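Local coordinates for ecdysteroid-phosphate phosphatase (Bombyx mori, PDB 3C7T) that hydrolyses ecdysteroid phosphates, chiefly ecdysone 22-phosphate, to release the active hormones, and also acts as a protein tyrosine phosphatase, at the interface of chains A and B. Residues are numbered along the deposited sequence; one frame, centred on the assembly and turned at random. Chains: chain A/B, Ecdysteroid-phosphate phosphatase.

The interface of chains A and B. Residues chain A 35, 37-38; chain B 70, 74, 77, 245-246.
The guanidinium of A:Arg35 is held between two groups of chain B. Over one face lies the thioether end of B:Met77, its methyl CE 3.5 Å from NH2; towards the opposite face the B:Pro246 ring brings the CD edge to 3.9 Å from NH2. The CD2 methyl of A:Leu38, on that same side, sits over one face of the proline ring, 3.8 Å from B:Pro246 CD. At the guanidinium edge, in plane, NH1 gives a nearly straight hydrogen bond (170° at H) to a water 2.8 Å away, and this water is 2.8 Å from the backbone O of B:Leu70. Here is a familiar device of dimer surfaces: apolar groups probably limit the tilt of the guanidinium, while a water joins its rim to the partner. CG of A:Arg35 stands anti to the backbone N (chi1 -174°), and a bend at chi3 (65°) then turns the guanidinium towards B:Met77. A:Leu38 crosses B:Pro246 at about a right angle, its branch meeting the outer end of the proline carbonyl O (CD1 to O 3.5 Å). Cutting A:Leu38 back to alanine is likely to leave a gap beside this oxygen and let the A:Arg35 guanidinium tilt more freely. At the CB edge of the ring, A:Asp37 CA lies 3.8 Å from B:Pro246 CB. The patch is one part of the two-fold homodimer interface of the C-terminal phosphoglycerate mutase-like domain: a loop of chain A meets helix 62-77 and the 245-246 loop of chain B, its centre about 14 Å from B:Arg11 of the active site.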
loop_
_atom_site.group_PDB
_atom_site.type_symbol
_atom_site.label_atom_id
_atom_site.label_comp_id
_atom_site.label_asym_id
_atom_site.label_seq_id
_atom_site.Cartn_x
_atom_site.Cartn_y
_atom_site.Cartn_z
ATOM N N ARG A 35 -3.740 10.001 -15.215
ATOM C CA ARG A 35 -3.938 9.083 -14.088
ATOM C C ARG A 35 -5.438 9.022 -13.754
ATOM O O ARG A 35 -6.058 10.049 -13.414
ATOM C CB ARG A 35 -3.143 9.537 -12.867
ATOM C CG ARG A 35 -3.184 8.529 -11.703
ATOM C CD ARG A 35 -2.548 9.101 -10.464
ATOM N NE ARG A 35 -3.284 10.250 -9.931
ATOM C CZ ARG A 35 -3.250 10.640 -8.649
ATOM N NH1 ARG A 35 -2.561 9.947 -7.742
ATOM N NH2 ARG A 35 -3.940 11.712 -8.281
ATOM N N ASP A 37 -6.737 6.575 -11.514
ATOM C CA ASP A 37 -6.908 5.837 -10.262
ATOM C C ASP A 37 -5.754 6.196 -9.354
ATOM O O ASP A 37 -4.640 6.389 -9.838
ATOM C CB ASP A 37 -6.887 4.323 -10.538
ATOM C CG ASP A 37 -7.351 3.495 -9.317
ATOM O OD1 ASP A 37 -8.571 3.353 -9.125
ATOM O OD2 ASP A 37 -6.486 2.977 -8.576
ATOM N N LEU A 38 -5.998 6.255 -8.042
ATOM C CA LEU A 38 -4.919 6.651 -7.116
ATOM C C LEU A 38 -3.798 5.642 -7.030
ATOM O O LEU A 38 -2.689 6.004 -6.670
ATOM C CB LEU A 38 -5.436 6.947 -5.709
ATOM C CG LEU A 38 -6.430 8.080 -5.596
ATOM C CD1 LEU A 38 -6.886 8.105 -4.133
ATOM C CD2 LEU A 38 -5.764 9.408 -6.003
ATOM N N LEU B 70 -2.613 8.642 -0.050
ATOM C CA LEU B 70 -2.860 8.822 -1.486
ATOM C C LEU B 70 -4.038 9.766 -1.731
ATOM O O LEU B 70 -4.049 10.543 -2.699
ATOM C CB LEU B 70 -3.113 7.462 -2.151
ATOM C CG LEU B 70 -1.917 6.535 -2.311
ATOM C CD1 LEU B 70 -2.413 5.165 -2.786
ATOM C CD2 LEU B 70 -0.984 7.155 -3.341
ATOM N N GLY B 74 -3.802 13.253 -3.574
ATOM C CA GLY B 74 -4.782 13.556 -4.634
ATOM C C GLY B 74 -5.452 14.913 -4.472
ATOM O O GLY B 74 -5.598 15.671 -5.451
ATOM N N MET B 77 -2.767 17.601 -5.206
ATOM C CA MET B 77 -2.564 17.699 -6.654
ATOM C C MET B 77 -3.666 18.457 -7.366
ATOM O O MET B 77 -3.416 19.185 -8.349
ATOM C CB MET B 77 -2.408 16.317 -7.263
ATOM C CG MET B 77 -1.107 15.669 -6.883
ATOM S SD MET B 77 -1.161 13.950 -7.363
ATOM C CE MET B 77 -1.506 14.109 -9.146
ATOM N N CYS B 245 -10.207 14.215 -6.848
ATOM C CA CYS B 245 -9.191 13.223 -7.172
ATOM C C CYS B 245 -9.844 11.866 -7.475
ATOM O O CYS B 245 -10.984 11.625 -7.036
ATOM C CB CYS B 245 -8.170 13.109 -6.049
ATOM S SG CYS B 245 -8.782 12.416 -4.510
ATOM N N PRO B 246 -9.127 10.993 -8.210
ATOM C CA PRO B 246 -9.702 9.715 -8.626
ATOM C C PRO B 246 -9.947 8.728 -7.467
ATOM O O PRO B 246 -9.414 8.898 -6.350
ATOM C CB PRO B 246 -8.653 9.127 -9.595
ATOM C CG PRO B 246 -7.551 10.120 -9.715
ATOM C CD PRO B 246 -7.737 11.162 -8.668
HETATM O O HOH W 1 -2.442 10.504 -5.035
#